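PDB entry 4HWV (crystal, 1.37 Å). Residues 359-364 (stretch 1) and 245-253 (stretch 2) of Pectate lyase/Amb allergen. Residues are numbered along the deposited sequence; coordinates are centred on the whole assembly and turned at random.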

ATOM      1  N   ALA A 359       3.779  -1.717  19.271  1.00 14.44           N
ATOM      2  CA  ALA A 359       4.314  -2.884  18.580  1.00 16.24           C
ATOM      3  C   ALA A 359       3.376  -3.374  17.483  1.00 16.73           C
ATOM      4  O   ALA A 359       3.769  -4.190  16.634  1.00 17.73           O
ATOM      5  CB  ALA A 359       4.608  -4.006  19.575  1.00 16.79           C
ATOM      6  N   SER A 360       2.145  -2.873  17.479  1.00 16.58           N
ATOM      7  CA  SER A 360       1.182  -3.281  16.462  1.00 17.31           C
ATOM      8  C   SER A 360       1.219  -2.411  15.209  1.00 16.23           C
ATOM      9  O   SER A 360       0.577  -2.752  14.218  1.00 17.09           O
ATOM     10  CB  SER A 360      -0.241  -3.322  17.035  1.00 18.19           C
ATOM     11  OG  SER A 360      -0.762  -2.013  17.232  1.00 18.90           O
ATOM     12  N   ALA A 361       1.944  -1.292  15.257  1.00 14.38           N
ATOM     13  CA  ALA A 361       2.109  -0.421  14.091  1.00 13.10           C
ATOM     14  C   ALA A 361       2.836  -1.144  12.957  1.00 11.97           C
ATOM     15  O   ALA A 361       3.521  -2.136  13.180  1.00 12.58           O
ATOM     16  CB  ALA A 361       2.865   0.858  14.483  1.00 12.76           C
ATOM     17  N   ASP A 362       2.721  -0.633  11.741  1.00 12.64           N
ATOM     18  CA  ASP A 362       3.402  -1.279  10.610  1.00 12.41           C
ATOM     19  C   ASP A 362       4.922  -1.178  10.715  1.00 11.09           C
ATOM     20  O   ASP A 362       5.652  -2.137  10.416  1.00 12.13           O
ATOM     21  CB  ASP A 362       2.952  -0.690   9.280  1.00 12.54           C
ATOM     22  CG  ASP A 362       1.705  -1.363   8.741  1.00 12.98           C
ATOM     23  OD1 ASP A 362       1.092  -2.188   9.465  1.00 14.38           O
ATOM     24  OD2 ASP A 362       1.336  -1.063   7.586  1.00 13.16           O
ATOM     25  N   TYR A 363       5.396  -0.022  11.170  1.00  8.62           N
ATOM     26  CA  TYR A 363       6.828   0.217  11.307  1.00  6.77           C
ATOM     27  C   TYR A 363       7.105   0.800  12.683  1.00  7.49           C
ATOM     28  O   TYR A 363       7.480   1.957  12.811  1.00  7.43           O
ATOM     29  CB  TYR A 363       7.324   1.163  10.212  1.00  5.90           C
ATOM     30  CG  TYR A 363       7.255   0.560   8.832  1.00  5.14           C
ATOM     31  CD1 TYR A 363       8.245  -0.324   8.386  1.00  4.91           C
ATOM     32  CD2 TYR A 363       6.204   0.876   7.966  1.00  5.29           C
ATOM     33  CE1 TYR A 363       8.196  -0.880   7.119  1.00  4.54           C
ATOM     34  CE2 TYR A 363       6.130   0.316   6.693  1.00  5.18           C
ATOM     35  CZ  TYR A 363       7.134  -0.552   6.267  1.00  4.94           C
ATOM     36  OH  TYR A 363       7.094  -1.120   5.008  1.00  5.96           O
ATOM     37  N   PRO A 364       6.900  -0.006  13.731  1.00  8.03           N
ATOM     38  CA  PRO A 364       7.122   0.539  15.080  1.00  8.26           C
ATOM     39  C   PRO A 364       8.559   1.022  15.241  1.00  8.17           C
ATOM     40  O   PRO A 364       9.490   0.380  14.766  1.00  8.77           O
ATOM     41  CB  PRO A 364       6.860  -0.664  16.015  1.00  9.13           C
ATOM     42  CG  PRO A 364       6.136  -1.661  15.168  1.00  8.92           C
ATOM     43  CD  PRO A 364       6.619  -1.446  13.748  1.00  8.61           C
TER
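Stretch 2 245-253: SDGDRHDHA

The phenol oxygen of Y363 is the focal point of this contact: it gives a weak hydrogen bond to a carboxylate and accepts a backbone amide, both from stretch 2. Y363 OH lies 2.6 Å from D246 OD2, the weak bond, and D251 N donates to Y363 OH at 3.0 Å with an N-H...acceptor angle of 157°. One hydroxyl thus ties together two points of stretch 2 that are five residues apart in sequence.

Neither stretch contributes a long regular element here. Stretch 1 (359-364) has no helix or strand. Stretch 2 (245-253) makes a type II' beta turn from D246 to R249, closed by R249 N to D246 O at 3.3 Å, runs on through the extended H250 (phi/psi -72/151°), and ends in a 3-10 segment at 251-253, where A253 N reaches back to H250 O at 2.9 Å. G247, with a phi of 55° that by itself favours glycine, occupies the second position of the turn; G247 N donates to S245 OG at 3.0 Å. The tip of the turn, G247 and D248, makes no contact with stretch 1.

The backbones come nearest at D362 and H252, whose CA atoms are 5.6 Å apart; no strands or helices pair across the contact. The touching residues are at least 108 positions apart in the chain, and 332 Å² is buried, both sides summed.

The residues Y363 and D362 supply most of the covered surface of stretch 1. Their CA-to-CB bonds point sideways, yet the ends of both side chains come nearer to stretch 2. The Y363 side chain (chi1 m) places Y363 OH 3.2 Å from H250 CA, while D251 OD2 sits at the edge of its ring, 3.4 Å from Y363 CE1. The edge of the Y363 ring is turned toward the face of the H250 ring, with centroids 5.2 Å apart and planes at 63°.

The CA-to-CB bond of H250 points toward stretch 1, and its ring is held in a second way: H250 ND1 donates to D362 OD2 at 2.7 Å and 165°, a short, nearly straight bond that meets the carboxylate near the plane of the imidazole. Y363 CE2 lies over one face of this ring. The other carboxylate oxygen, D362 OD1, lies over one face of the H252 ring, 3.5 Å from H252 CG.

Two waters join the backbone of stretch 1 to H252. Water 1 donates to D362 O at 2.6 Å and accepts from H252 N at 2.9 Å, bridging the two main chains where their CA atoms approach. Water 2 donates to S360 O at 3.0 Å and is hydrogen-bonded to H252 NE2 at 2.8 Å; it spans a gap that direct contact does not close, as S360 O and H252 NE2 are 4.4 Å apart. A359 and P364 stay clear of stretch 2.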

ATOM      1  N   SER A 245       9.173   5.981   0.227  1.00  3.17           N
ATOM      2  CA  SER A 245       8.426   5.070   1.101  1.00  3.60           C
ATOM      3  C   SER A 245       8.434   3.659   0.535  1.00  3.11           C
ATOM      4  O   SER A 245       8.893   3.442  -0.588  1.00  3.73           O
ATOM      5  CB  SER A 245       6.964   5.506   1.229  1.00  4.51           C
ATOM      6  OG  SER A 245       6.272   5.235   0.037  1.00  4.70           O
ATOM      7  N   ASP A 246       7.877   2.715   1.292  1.00  3.51           N
ATOM      8  CA  ASP A 246       7.667   1.361   0.783  1.00  3.63           C
ATOM      9  C   ASP A 246       6.378   1.232  -0.034  1.00  4.00           C
ATOM     10  O   ASP A 246       5.908   0.117  -0.283  1.00  4.11           O
ATOM     11  CB  ASP A 246       7.672   0.339   1.920  1.00  4.06           C
ATOM     12  CG  ASP A 246       9.067   0.103   2.478  1.00  3.72           C
ATOM     13  OD1 ASP A 246      10.053   0.563   1.840  1.00  4.45           O
ATOM     14  OD2 ASP A 246       9.170  -0.559   3.542  1.00  4.57           O
ATOM     15  N   GLY A 247       5.815   2.364  -0.472  1.00  4.47           N
ATOM     16  CA  GLY A 247       4.589   2.317  -1.241  1.00  4.59           C
ATOM     17  C   GLY A 247       3.505   1.556  -0.503  1.00  4.42           C
ATOM     18  O   GLY A 247       3.363   1.693   0.713  1.00  5.87           O
ATOM     19  N   ASP A 248       2.760   0.721  -1.230  1.00  4.00           N
ATOM     20  CA  ASP A 248       1.655  -0.011  -0.617  1.00  4.82           C
ATOM     21  C   ASP A 248       1.998  -1.478  -0.352  1.00  5.30           C
ATOM     22  O   ASP A 248       1.095  -2.291  -0.198  1.00  6.51           O
ATOM     23  CB  ASP A 248       0.370   0.121  -1.456  1.00  5.28           C
ATOM     24  CG  ASP A 248       0.440  -0.668  -2.740  1.00  5.11           C
ATOM     25  OD1 ASP A 248       1.571  -1.003  -3.175  1.00  5.99           O
ATOM     26  OD2 ASP A 248      -0.633  -0.965  -3.324  1.00  5.52           O
ATOM     27  N   ARG A 249       3.288  -1.816  -0.311  1.00  4.54           N
ATOM     28  CA  ARG A 249       3.711  -3.136   0.144  1.00  4.38           C
ATOM     29  C   ARG A 249       4.538  -2.988   1.411  1.00  4.39           C
ATOM     30  O   ARG A 249       5.776  -3.075   1.397  1.00  4.95           O
ATOM     31  CB  ARG A 249       4.486  -3.881  -0.944  1.00  4.58           C
ATOM     32  CG  ARG A 249       3.562  -4.429  -2.032  1.00  4.67           C
ATOM     33  CD  ARG A 249       4.284  -5.338  -3.034  1.00  4.25           C
ATOM     34  NE  ARG A 249       5.208  -4.561  -3.846  1.00  3.82           N
ATOM     35  CZ  ARG A 249       5.846  -5.046  -4.908  1.00  3.68           C
ATOM     36  NH1 ARG A 249       5.700  -6.326  -5.276  1.00  4.51           N
ATOM     37  NH2 ARG A 249       6.606  -4.231  -5.620  1.00  4.72           N
ATOM     38  N   HIS A 250       3.854  -2.750   2.524  1.00  4.92           N
ATOM     39  CA  HIS A 250       4.532  -2.632   3.803  1.00  5.25           C
ATOM     40  C   HIS A 250       5.016  -3.990   4.280  1.00  4.71           C
ATOM     41  O   HIS A 250       4.391  -5.027   4.001  1.00  5.41           O
ATOM     42  CB  HIS A 250       3.589  -2.039   4.850  1.00  5.68           C
ATOM     43  CG  HIS A 250       3.273  -0.598   4.625  1.00  6.77           C
ATOM     44  ND1 HIS A 250       2.554   0.155   5.527  1.00  7.55           N
ATOM     45  CD2 HIS A 250       3.610   0.242   3.618  1.00  7.23           C
ATOM     46  CE1 HIS A 250       2.449   1.393   5.079  1.00  8.04           C
ATOM     47  NE2 HIS A 250       3.087   1.475   3.924  1.00  7.69           N
ATOM     48  N   ASP A 251       6.104  -3.971   5.044  1.00  4.95           N
ATOM     49  CA  ASP A 251       6.720  -5.201   5.542  1.00  5.28           C
ATOM     50  C   ASP A 251       5.771  -6.079   6.341  1.00  6.31           C
ATOM     51  O   ASP A 251       5.908  -7.302   6.359  1.00  5.95           O
ATOM     52  CB  ASP A 251       7.926  -4.870   6.408  1.00  5.12           C
ATOM     53  CG  ASP A 251       9.034  -4.201   5.631  1.00  5.38           C
ATOM     54  OD1 ASP A 251       8.980  -4.188   4.381  1.00  6.47           O
ATOM     55  OD2 ASP A 251       9.957  -3.681   6.286  1.00  5.20           O
ATOM     56  N   HIS A 252       4.813  -5.435   6.994  1.00  7.13           N
ATOM     57  CA  HIS A 252       3.788  -6.123   7.778  1.00  8.48           C
ATOM     58  C   HIS A 252       3.042  -7.183   6.961  1.00  8.22           C
ATOM     59  O   HIS A 252       2.535  -8.163   7.528  1.00 10.02           O
ATOM     60  CB  HIS A 252       2.824  -5.062   8.340  1.00 10.64           C
ATOM     61  CG  HIS A 252       1.922  -5.546   9.428  1.00 12.79           C
ATOM     62  ND1 HIS A 252       0.653  -6.030   9.181  1.00 13.64           N
ATOM     63  CD2 HIS A 252       2.084  -5.587  10.773  1.00 14.32           C
ATOM     64  CE1 HIS A 252       0.080  -6.361  10.325  1.00 14.52           C
ATOM     65  NE2 HIS A 252       0.921  -6.091  11.306  1.00 15.19           N
ATOM     66  N   ALA A 253       2.977  -7.011   5.639  1.00  6.43           N
ATOM     67  CA  ALA A 253       2.266  -7.967   4.776  1.00  7.13           C
ATOM     68  C   ALA A 253       3.029  -9.269   4.552  1.00  7.14           C
ATOM     69  O   ALA A 253       2.465 -10.232   4.029  1.00  8.44           O
ATOM     70  CB  ALA A 253       1.967  -7.337   3.421  1.00  7.73           C
TER
HETATM   71  O   HOH W   1       5.493  -2.778   7.882  1.00 11.28           O
HETATM   72  O   HOH W   2      -0.170  -5.630  13.859  1.00 30.80           O